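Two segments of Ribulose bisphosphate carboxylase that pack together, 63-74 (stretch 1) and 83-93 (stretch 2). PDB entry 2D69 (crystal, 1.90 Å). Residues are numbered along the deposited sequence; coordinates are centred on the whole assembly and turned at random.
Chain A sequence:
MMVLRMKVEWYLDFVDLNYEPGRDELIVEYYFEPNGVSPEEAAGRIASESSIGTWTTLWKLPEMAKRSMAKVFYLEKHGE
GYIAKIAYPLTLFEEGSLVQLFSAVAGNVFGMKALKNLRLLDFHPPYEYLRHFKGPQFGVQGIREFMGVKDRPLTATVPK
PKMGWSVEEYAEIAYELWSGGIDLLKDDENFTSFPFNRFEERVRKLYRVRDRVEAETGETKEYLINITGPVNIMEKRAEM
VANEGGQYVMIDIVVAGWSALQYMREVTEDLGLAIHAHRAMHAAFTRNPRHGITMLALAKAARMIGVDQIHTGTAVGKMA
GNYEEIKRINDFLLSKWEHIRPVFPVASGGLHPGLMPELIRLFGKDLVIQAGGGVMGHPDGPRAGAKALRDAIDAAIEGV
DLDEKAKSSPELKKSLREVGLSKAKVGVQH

Stretch 1 (63-74) EMAKRSMAKVFY
Stretch 2, residues 83-93: IAKIAYPLTLF

An antiparallel pair of strands can absorb an extra residue without losing its hydrogen bonds, and residues 63-74 and 83-93 of this ribulose bisphosphate carboxylase show how. Lys71 and Ala87 form a hydrogen-bonded pair, Lys71 N to Ala87 O and Ala87 N to Lys71 O both 2.9 Å. Val72 faces Ile86 as a non-hydrogen-bonded pair, CA to CA 4.4 Å. The register then slips by one: Phe73 N donates to Lys85 O (3.2 Å), but Lys85 N donates to Tyr74 O (3.1 Å). At this bulge Phe73 leaves extended geometry (phi/psi -114/-12°), while Tyr74 returns to it (-136/134°). The strand axes run at 135°.

Beyond the ladder, Thr91, in a 3-10 segment (90-92), uses its p rotamer to donate from OG1 to Arg67 O (2.8 Å). Ser68 OG (m) donates to Met64 O at 2.6 Å and accepts from a water, 2.8 Å away, that also donates to Thr91 O (2.5 Å). Ser68 O lies 3.1 Å from Leu92 CG and is buried with no polar partner in the model.

Side chains complete the fit. Tyr74 (t, chi2 109°) and the extended Lys85 (m, then t throughout) share one face of the sheet; Lys85 CE lies 3.8 Å from the Tyr74 ring centroid and NZ 4.2 Å, so methylene and ammonium both cover the aromatic face. Phe73 (p, chi2 89°) brings CZ to 3.6 Å from Lys85 CB. Val72 (t) and Ile86 (m, t) occupy the other face, Val72 CG2 4.0 Å from Ile86 CG1. Ala70 points toward the other stretch and sets CB over the face of the Tyr88 ring (m, chi2 -98°), 3.5 Å from Tyr88 CE1, while Ala70 CA approaches Ala87 O at 3.2 Å. Together the stretches bury 795 Å².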

# COMPACT_ATOMS: atom_id res chain seq x y z
N GLU A 63 -34.23 -2.68 -27.71
CA GLU A 63 -35.38 -3.33 -27.12
C GLU A 63 -35.93 -2.56 -25.92
O GLU A 63 -37.15 -2.49 -25.76
CB GLU A 63 -35.00 -4.72 -26.69
CG GLU A 63 -35.10 -5.77 -27.77
CD GLU A 63 -35.23 -7.16 -27.14
OE1 GLU A 63 -34.33 -8.00 -27.36
OE2 GLU A 63 -36.21 -7.41 -26.36
N MET A 64 -35.05 -1.97 -25.12
CA MET A 64 -35.47 -1.24 -23.94
C MET A 64 -35.97 0.18 -24.19
O MET A 64 -36.42 0.84 -23.26
CB MET A 64 -34.33 -1.22 -22.89
CG MET A 64 -33.95 -2.61 -22.40
SD MET A 64 -35.32 -3.41 -21.56
CE MET A 64 -35.44 -2.44 -20.06
N ALA A 65 -35.92 0.65 -25.43
CA ALA A 65 -36.36 2.01 -25.76
C ALA A 65 -37.84 2.25 -25.41
O ALA A 65 -38.18 3.24 -24.77
CB ALA A 65 -36.12 2.33 -27.25
N LYS A 66 -38.70 1.34 -25.83
CA LYS A 66 -40.15 1.47 -25.58
C LYS A 66 -40.45 1.42 -24.09
O LYS A 66 -41.24 2.23 -23.61
CB LYS A 66 -41.00 0.51 -26.42
CG LYS A 66 -40.65 -1.02 -26.29
CD LYS A 66 -41.31 -1.91 -27.39
CE LYS A 66 -40.28 -2.92 -28.02
NZ LYS A 66 -39.19 -2.28 -28.88
N ARG A 67 -39.72 0.60 -23.32
CA ARG A 67 -39.85 0.60 -21.87
C ARG A 67 -39.12 1.73 -21.15
O ARG A 67 -39.04 1.71 -19.94
CB ARG A 67 -39.37 -0.73 -21.26
CG ARG A 67 -40.17 -1.93 -21.68
CD ARG A 67 -39.44 -3.24 -21.45
NE ARG A 67 -39.23 -3.46 -20.03
CZ ARG A 67 -38.52 -4.47 -19.53
NH1 ARG A 67 -37.94 -5.34 -20.32
NH2 ARG A 67 -38.40 -4.62 -18.24
N SER A 68 -38.53 2.67 -21.88
CA SER A 68 -37.84 3.75 -21.24
C SER A 68 -38.55 5.11 -21.46
O SER A 68 -37.99 6.12 -21.11
CB SER A 68 -36.38 3.83 -21.71
OG SER A 68 -35.64 2.60 -21.51
N MET A 69 -39.75 5.13 -22.03
CA MET A 69 -40.45 6.39 -22.35
C MET A 69 -41.10 7.02 -21.16
O MET A 69 -41.81 6.34 -20.45
CB MET A 69 -41.62 6.13 -23.28
CG MET A 69 -41.26 5.86 -24.69
SD MET A 69 -42.84 5.64 -25.60
CE MET A 69 -43.30 7.32 -26.03
N ALA A 70 -40.92 8.33 -20.99
CA ALA A 70 -41.64 9.06 -19.96
C ALA A 70 -43.03 9.37 -20.51
O ALA A 70 -43.25 9.33 -21.72
CB ALA A 70 -40.91 10.32 -19.58
N LYS A 71 -44.00 9.55 -19.62
CA LYS A 71 -45.38 9.82 -20.05
C LYS A 71 -45.97 11.00 -19.30
O LYS A 71 -45.97 11.00 -18.07
CB LYS A 71 -46.25 8.59 -19.83
CG LYS A 71 -46.16 7.55 -20.97
CD LYS A 71 -47.13 7.80 -22.16
CE LYS A 71 -46.78 6.94 -23.42
NZ LYS A 71 -45.25 6.85 -23.64
N VAL A 72 -46.50 11.98 -20.03
CA VAL A 72 -47.23 13.09 -19.42
C VAL A 72 -48.62 12.57 -19.07
O VAL A 72 -49.36 12.21 -19.97
CB VAL A 72 -47.40 14.31 -20.36
CG1 VAL A 72 -48.13 15.44 -19.62
CG2 VAL A 72 -46.05 14.77 -20.89
N PHE A 73 -48.95 12.54 -17.78
CA PHE A 73 -50.23 12.00 -17.33
C PHE A 73 -51.20 13.03 -16.71
O PHE A 73 -52.39 12.73 -16.50
CB PHE A 73 -49.97 10.83 -16.40
CG PHE A 73 -49.46 11.21 -15.04
CD1 PHE A 73 -50.36 11.49 -14.00
CD2 PHE A 73 -48.08 11.27 -14.78
CE1 PHE A 73 -49.90 11.84 -12.73
CE2 PHE A 73 -47.60 11.60 -13.50
CZ PHE A 73 -48.51 11.88 -12.47
N TYR A 74 -50.67 14.22 -16.42
CA TYR A 74 -51.43 15.34 -15.89
C TYR A 74 -51.01 16.62 -16.61
O TYR A 74 -49.83 16.89 -16.77
CB TYR A 74 -51.14 15.48 -14.40
CG TYR A 74 -51.72 16.70 -13.71
CD1 TYR A 74 -52.79 16.55 -12.81
CD2 TYR A 74 -51.19 17.96 -13.91
CE1 TYR A 74 -53.32 17.65 -12.12
CE2 TYR A 74 -51.70 19.06 -13.24
CZ TYR A 74 -52.77 18.90 -12.34
OH TYR A 74 -53.30 19.98 -11.68
N ILE A 83 -49.14 23.35 -15.52
CA ILE A 83 -48.37 22.35 -14.80
C ILE A 83 -48.54 21.03 -15.54
O ILE A 83 -49.65 20.73 -16.03
CB ILE A 83 -48.79 22.30 -13.33
CG1 ILE A 83 -48.19 23.51 -12.60
CG2 ILE A 83 -48.33 21.01 -12.66
CD1 ILE A 83 -48.62 23.68 -11.08
N ALA A 84 -47.42 20.33 -15.76
CA ALA A 84 -47.43 18.93 -16.16
C ALA A 84 -46.81 18.07 -15.08
O ALA A 84 -45.86 18.49 -14.44
CB ALA A 84 -46.68 18.73 -17.44
N LYS A 85 -47.36 16.87 -14.87
CA LYS A 85 -46.71 15.85 -14.08
C LYS A 85 -46.37 14.76 -15.05
O LYS A 85 -47.17 14.39 -15.91
CB LYS A 85 -47.63 15.32 -12.99
CG LYS A 85 -48.28 16.39 -12.16
CD LYS A 85 -49.04 15.76 -10.98
CE LYS A 85 -49.92 16.79 -10.25
NZ LYS A 85 -50.93 16.15 -9.35
N ILE A 86 -45.16 14.25 -14.93
CA ILE A 86 -44.62 13.30 -15.89
C ILE A 86 -44.09 12.10 -15.12
O ILE A 86 -43.50 12.25 -14.04
CB ILE A 86 -43.51 13.93 -16.75
CG1 ILE A 86 -44.04 15.20 -17.48
CG2 ILE A 86 -43.00 12.90 -17.77
CD1 ILE A 86 -42.95 15.98 -18.31
N ALA A 87 -44.36 10.92 -15.66
CA ALA A 87 -43.99 9.66 -15.05
C ALA A 87 -42.85 8.99 -15.81
O ALA A 87 -42.89 8.91 -17.03
CB ALA A 87 -45.18 8.73 -14.99
N TYR A 88 -41.88 8.49 -15.04
CA TYR A 88 -40.61 7.93 -15.50
C TYR A 88 -40.39 6.53 -14.96
O TYR A 88 -40.31 6.35 -13.75
CB TYR A 88 -39.43 8.81 -15.02
CG TYR A 88 -39.45 10.22 -15.61
CD1 TYR A 88 -38.70 10.55 -16.71
CD2 TYR A 88 -40.27 11.21 -15.05
CE1 TYR A 88 -38.73 11.82 -17.24
CE2 TYR A 88 -40.28 12.48 -15.53
CZ TYR A 88 -39.53 12.79 -16.64
OH TYR A 88 -39.60 14.05 -17.14
N PRO A 89 -40.24 5.55 -15.85
CA PRO A 89 -39.82 4.22 -15.45
C PRO A 89 -38.36 4.19 -15.01
O PRO A 89 -37.51 4.95 -15.53
CB PRO A 89 -40.05 3.39 -16.71
CG PRO A 89 -39.84 4.33 -17.78
CD PRO A 89 -40.39 5.66 -17.31
N LEU A 90 -38.07 3.34 -14.02
CA LEU A 90 -36.74 3.29 -13.43
C LEU A 90 -35.68 2.71 -14.35
O LEU A 90 -34.51 2.81 -14.05
CB LEU A 90 -36.79 2.49 -12.15
CG LEU A 90 -37.73 3.08 -11.12
CD1 LEU A 90 -37.48 2.37 -9.83
CD2 LEU A 90 -37.50 4.57 -10.89
N THR A 91 -36.08 2.15 -15.48
CA THR A 91 -35.15 1.76 -16.51
C THR A 91 -34.36 2.94 -17.12
O THR A 91 -33.40 2.72 -17.89
CB THR A 91 -35.93 1.03 -17.63
OG1 THR A 91 -37.08 1.80 -17.96
CG2 THR A 91 -36.56 -0.30 -17.12
N LEU A 92 -34.80 4.17 -16.89
CA LEU A 92 -34.15 5.33 -17.45
C LEU A 92 -33.04 5.81 -16.52
O LEU A 92 -32.28 6.69 -16.89
CB LEU A 92 -35.13 6.50 -17.60
CG LEU A 92 -36.02 6.57 -18.80
CD1 LEU A 92 -37.19 7.49 -18.42
CD2 LEU A 92 -35.25 7.06 -20.06
N PHE A 93 -32.94 5.22 -15.31
CA PHE A 93 -32.06 5.76 -14.29
C PHE A 93 -30.95 4.86 -13.80
O PHE A 93 -31.11 3.60 -13.64
CB PHE A 93 -32.90 6.22 -13.10
CG PHE A 93 -33.90 7.27 -13.45
CD1 PHE A 93 -33.54 8.37 -14.23
CD2 PHE A 93 -35.24 7.07 -13.20
CE1 PHE A 93 -34.47 9.31 -14.57
CE2 PHE A 93 -36.19 8.01 -13.61
CZ PHE A 93 -35.80 9.11 -14.29
O HOH W 1 -33.27 3.57 -20.27